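Local coordinates for protein acetyl xylan esterase (Paenibacillus sp. R4, PDB 6AGQ) that probably removes acetyl groups from xylan and related acetylated substrates, acting as a cold-active esterase of the alpha/beta-hydrolase clan, at residues A42-V47 and Y58-D63; P69-Y74 and A117-G122. All blocks are in the same frame, centred on the assembly; numbering follows the deposited sequence.

Contact 1: residues A42-V47 and Y58-D63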
# COMPACT_ATOMS: atom_id res chain seq x y z
N ALA A 42 47.73 6.97 -8.82
CA ALA A 42 47.08 7.80 -7.80
C ALA A 42 47.31 9.33 -8.01
O ALA A 42 48.43 9.78 -8.13
CB ALA A 42 47.54 7.38 -6.42
N GLN A 43 46.22 10.09 -8.09
CA GLN A 43 46.28 11.54 -8.02
C GLN A 43 45.55 11.91 -6.73
O GLN A 43 44.49 11.34 -6.37
CB GLN A 43 45.65 12.23 -9.23
CG GLN A 43 46.20 11.86 -10.62
CD GLN A 43 45.29 12.36 -11.77
OE1 GLN A 43 44.71 11.56 -12.52
NE2 GLN A 43 45.13 13.69 -11.88
N VAL A 44 46.12 12.85 -6.01
CA VAL A 44 45.52 13.34 -4.81
C VAL A 44 45.46 14.89 -4.88
O VAL A 44 46.32 15.53 -5.44
CB VAL A 44 46.35 12.76 -3.69
CG1 VAL A 44 45.97 13.36 -2.38
CG2 VAL A 44 46.18 11.24 -3.64
N ASN A 45 44.47 15.50 -4.26
CA ASN A 45 44.28 16.97 -4.32
C ASN A 45 43.65 17.46 -2.99
O ASN A 45 42.54 17.06 -2.67
CB ASN A 45 43.34 17.22 -5.52
CG ASN A 45 42.75 18.59 -5.56
OD1 ASN A 45 43.27 19.53 -4.98
ND2 ASN A 45 41.65 18.72 -6.29
N LEU A 46 44.33 18.29 -2.23
CA LEU A 46 43.82 18.76 -0.93
C LEU A 46 42.60 19.64 -1.15
O LEU A 46 42.59 20.49 -2.04
CB LEU A 46 44.88 19.54 -0.20
CG LEU A 46 44.70 19.97 1.24
CD1 LEU A 46 44.68 18.77 2.17
CD2 LEU A 46 45.89 20.86 1.64
N VAL A 47 41.55 19.39 -0.38
CA VAL A 47 40.38 20.25 -0.37
C VAL A 47 40.70 21.45 0.51
O VAL A 47 40.97 21.28 1.73
CB VAL A 47 39.11 19.53 0.14
CG1 VAL A 47 37.99 20.56 0.34
CG2 VAL A 47 38.69 18.46 -0.87
N TYR A 58 41.39 14.87 1.19
CA TYR A 58 41.85 14.75 -0.17
C TYR A 58 40.82 14.16 -1.07
O TYR A 58 40.20 13.18 -0.74
CB TYR A 58 43.09 13.88 -0.22
CG TYR A 58 44.25 14.44 0.58
CD1 TYR A 58 45.17 15.30 -0.01
CD2 TYR A 58 44.37 14.16 1.93
CE1 TYR A 58 46.24 15.82 0.74
CE2 TYR A 58 45.40 14.67 2.69
CZ TYR A 58 46.34 15.52 2.10
OH TYR A 58 47.33 16.03 2.88
N ASP A 59 40.67 14.78 -2.22
CA ASP A 59 39.98 14.29 -3.31
C ASP A 59 40.97 13.35 -4.03
O ASP A 59 42.12 13.70 -4.27
CB ASP A 59 39.60 15.48 -4.22
CG ASP A 59 38.51 15.13 -5.19
OD1 ASP A 59 38.10 13.95 -5.15
OD2 ASP A 59 38.07 16.00 -5.99
N VAL A 60 40.53 12.14 -4.35
CA VAL A 60 41.45 11.06 -4.72
C VAL A 60 40.89 10.36 -5.96
O VAL A 60 39.65 10.17 -6.05
CB VAL A 60 41.59 10.16 -3.48
CG1 VAL A 60 41.92 8.74 -3.82
CG2 VAL A 60 42.58 10.79 -2.50
N VAL A 61 41.77 10.04 -6.92
CA VAL A 61 41.47 9.18 -8.08
C VAL A 61 42.62 8.19 -8.26
O VAL A 61 43.81 8.56 -8.12
CB VAL A 61 41.09 9.98 -9.35
CG1 VAL A 61 42.18 10.94 -9.80
CG2 VAL A 61 40.71 9.04 -10.49
N TYR A 62 42.27 6.90 -8.41
CA TYR A 62 43.22 5.91 -8.87
C TYR A 62 42.63 5.08 -9.99
O TYR A 62 41.44 4.95 -10.11
CB TYR A 62 43.79 5.04 -7.71
CG TYR A 62 42.77 4.20 -6.98
CD1 TYR A 62 42.07 4.69 -5.87
CD2 TYR A 62 42.49 2.90 -7.39
CE1 TYR A 62 41.10 3.93 -5.24
CE2 TYR A 62 41.54 2.13 -6.77
CZ TYR A 62 40.86 2.63 -5.67
OH TYR A 62 39.89 1.84 -5.06
N ASP A 63 43.46 4.47 -10.80
CA ASP A 63 42.97 3.58 -11.90
C ASP A 63 42.57 2.18 -11.37
O ASP A 63 43.30 1.57 -10.57
CB ASP A 63 44.04 3.37 -12.97
CG ASP A 63 44.27 4.60 -13.86
OD1 ASP A 63 43.59 5.64 -13.71
OD2 ASP A 63 45.16 4.49 -14.74

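Contact 2: residues P69-Y74 and A117-G122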
# COMPACT_ATOMS: atom_id res chain seq x y z
N PRO A 69 38.78 5.35 -13.85
CA PRO A 69 39.22 6.21 -12.75
C PRO A 69 38.30 6.09 -11.54
O PRO A 69 37.16 6.52 -11.62
CB PRO A 69 39.14 7.65 -13.35
CG PRO A 69 38.18 7.55 -14.47
CD PRO A 69 38.19 6.12 -14.96
N ILE A 70 38.80 5.52 -10.45
CA ILE A 70 37.98 5.34 -9.25
C ILE A 70 38.15 6.56 -8.38
O ILE A 70 39.25 6.86 -7.99
CB ILE A 70 38.41 4.11 -8.43
CG1 ILE A 70 38.62 2.84 -9.32
CG2 ILE A 70 37.47 3.91 -7.27
CD1 ILE A 70 37.52 2.52 -10.33
N HIS A 71 37.07 7.27 -8.09
CA HIS A 71 37.13 8.43 -7.19
C HIS A 71 36.87 8.12 -5.71
O HIS A 71 36.17 7.18 -5.33
CB HIS A 71 36.16 9.51 -7.64
CG HIS A 71 36.44 9.98 -9.01
ND1 HIS A 71 36.05 9.26 -10.12
CD2 HIS A 71 37.15 11.04 -9.47
CE1 HIS A 71 36.46 9.89 -11.21
NE2 HIS A 71 37.14 10.95 -10.84
N GLY A 72 37.49 8.91 -4.87
CA GLY A 72 37.30 8.77 -3.46
C GLY A 72 37.64 10.01 -2.65
O GLY A 72 37.96 11.11 -3.19
N TRP A 73 37.52 9.81 -1.34
CA TRP A 73 37.85 10.80 -0.37
C TRP A 73 38.79 10.12 0.59
O TRP A 73 38.45 9.08 1.08
CB TRP A 73 36.64 11.31 0.41
CG TRP A 73 35.56 12.06 -0.29
CD1 TRP A 73 34.28 11.72 -0.35
CD2 TRP A 73 35.68 13.34 -0.93
NE1 TRP A 73 33.56 12.68 -1.00
CE2 TRP A 73 34.39 13.68 -1.39
CE3 TRP A 73 36.73 14.21 -1.18
CZ2 TRP A 73 34.12 14.89 -2.13
CZ3 TRP A 73 36.47 15.42 -1.88
CH2 TRP A 73 35.16 15.73 -2.35
N TYR A 74 39.92 10.75 0.89
CA TYR A 74 40.92 10.26 1.82
C TYR A 74 41.05 11.35 2.88
O TYR A 74 41.19 12.50 2.55
CB TYR A 74 42.26 10.05 1.12
CG TYR A 74 43.40 9.64 2.05
CD1 TYR A 74 43.36 8.42 2.73
CD2 TYR A 74 44.53 10.41 2.18
CE1 TYR A 74 44.35 8.00 3.57
CE2 TYR A 74 45.58 10.01 3.03
CZ TYR A 74 45.47 8.80 3.73
OH TYR A 74 46.47 8.36 4.57
N ALA A 117 37.07 6.49 1.59
CA ALA A 117 35.85 6.02 0.98
C ALA A 117 35.92 6.11 -0.53
O ALA A 117 36.28 7.13 -1.05
CB ALA A 117 34.70 6.88 1.48
N ILE A 118 35.45 5.09 -1.23
CA ILE A 118 35.49 5.04 -2.70
C ILE A 118 34.12 4.83 -3.36
O ILE A 118 33.23 4.26 -2.76
CB ILE A 118 36.43 3.88 -3.18
CG1 ILE A 118 35.91 2.52 -2.72
CG2 ILE A 118 37.86 4.08 -2.67
CD1 ILE A 118 36.69 1.38 -3.32
N ASP A 119 33.95 5.35 -4.56
CA ASP A 119 32.87 4.97 -5.47
C ASP A 119 33.01 3.51 -5.99
O ASP A 119 34.09 3.08 -6.31
CB ASP A 119 32.92 5.81 -6.69
CG ASP A 119 32.47 7.30 -6.49
OD1 ASP A 119 31.78 7.68 -5.49
OD2 ASP A 119 32.79 8.07 -7.44
N VAL A 120 31.88 2.83 -6.18
CA VAL A 120 31.76 1.55 -6.84
C VAL A 120 31.39 1.93 -8.27
O VAL A 120 30.50 2.75 -8.48
CB VAL A 120 30.63 0.67 -6.24
CG1 VAL A 120 30.44 -0.63 -7.03
CG2 VAL A 120 30.89 0.36 -4.78
N ARG A 121 32.12 1.37 -9.21
CA ARG A 121 32.10 1.77 -10.59
C ARG A 121 30.71 1.80 -11.30
O ARG A 121 29.91 0.88 -11.22
CB ARG A 121 33.09 0.90 -11.35
CG ARG A 121 32.77 -0.57 -11.26
CD ARG A 121 33.40 -1.30 -12.39
NE ARG A 121 34.84 -1.13 -12.31
CZ ARG A 121 35.66 -1.21 -13.35
NH1 ARG A 121 36.97 -1.08 -13.14
NH2 ARG A 121 35.17 -1.45 -14.58
N GLY A 122 30.37 2.94 -11.89
CA GLY A 122 29.10 3.01 -12.57
C GLY A 122 27.92 3.32 -11.70
O GLY A 122 26.84 3.47 -12.22

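Contact 1: residues A42-V47 and Y58-D63
With CG of Tyr58 anti to its own carbonyl carbon (chi1 -61°) and CG of Leu46 anti to its backbone N (chi1 -171°), the phenol ring and the leucine side chain are brought together across two antiparallel strands. Leu46 CD1 lies over one face of the ring, 3.9 Å from its centroid and displaced toward the rim at CE1 and CZ, a CH-pi contact. Val44 stands on the same face of the sheet. Val44 CG2 rests 3.8 Å from Val60 CG2, the two valines standing side by side. An alanine in place of Tyr58 would probably open a gap beneath Leu46 CD1 and leave the leucine side chain freer to turn.

The strands are the two arms of a beta hairpin, and 43-46 forms one margin of the central alpha/beta-hydrolase sheet within this chain. Val44 pairs with Val60 and Leu46 with Tyr58 at non-hydrogen-bonded positions, which alternate with the hydrogen-bonded pairs Gln43-Val61 and Asn45-Asp59. Each of the latter exchanges two backbone bonds; Gln43 N reaches Val61 O at 2.9 Å, nearly straight at 167°.

The reverse face carries Gln43, Asn45, Asp59 and Val61. There Val61 CG1, placed between its backbone N and carbonyl carbon, touches Gln43 CB at 3.7 Å, and the extended glutamine continues past it, bringing OE1 within 3.8 Å of the same methyl. Asp59 OD1 forms a salt bridge with Arg99; on the opposite face Phe167 of helix 153-170 packs on Val44 and Val60.

Contact 2: residues P69-Y74 and A117-G122
Three backbone hydrogen bonds join the antiparallel segments: Trp73 and Ala117 exchange two, and Asp119 N, just past the end of strand 114-118, gives the third to His71 O at 3.0 Å and 169°. Between them lies the non-hydrogen-bonded pair Gly72-Ile118, whose CA atoms approach to 4.2 Å. Gly72 CA is only 3.1 Å from Ala117 O, and a beta carbon on this glycine would collide with that oxygen.

Side chains meet mainly where the second segment leaves the sheet. Ile70 CG2, anti to its backbone N, comes 3.6 Å from Asp119 O and 4.2 Å from Ile118 CB. On Asp119, chi1 of -72° sets CG anti to the carbonyl carbon, and OD2 lies 3.7 Å from His71 CB. The buried carboxylate is satisfied by Thr127 OG1 at OD2 and by the backbone N of Arg99 at OD1; Thr127 OG1 also bonds to His71 N, tying both segments to one hydroxyl.

Strand 69-77 lies between 55-63 and 114-118 in the sheet. Helix 153-170 touches Ile70 through Asp160, and helix 186-197, which starts within the probable nucleophile elbow, packs against Val120 through Gln186 and Leu190.

Contact 1 closes before contact 2 opens along the chain, and their centres are 10 Å apart on the same side of the chain's centre. Strands 43-46, 55-63, 69-77 and 114-118 lie in that order across one mixed sheet, each antiparallel to the next, so 58-63 and 69-74 form the seam between the contacts. Tyr62 O with Ile70 N and Tyr58 N with Tyr74 O, both 2.7 Å apart, are probable hydrogen bonds across it. Arg99 also spans the two, bonded to Asp59 and Gly72 O. This side of the sheet runs from the surface hairpin of contact 1 to the buried contact 2, beyond which parallel strands begin, as in alpha/beta hydrolases.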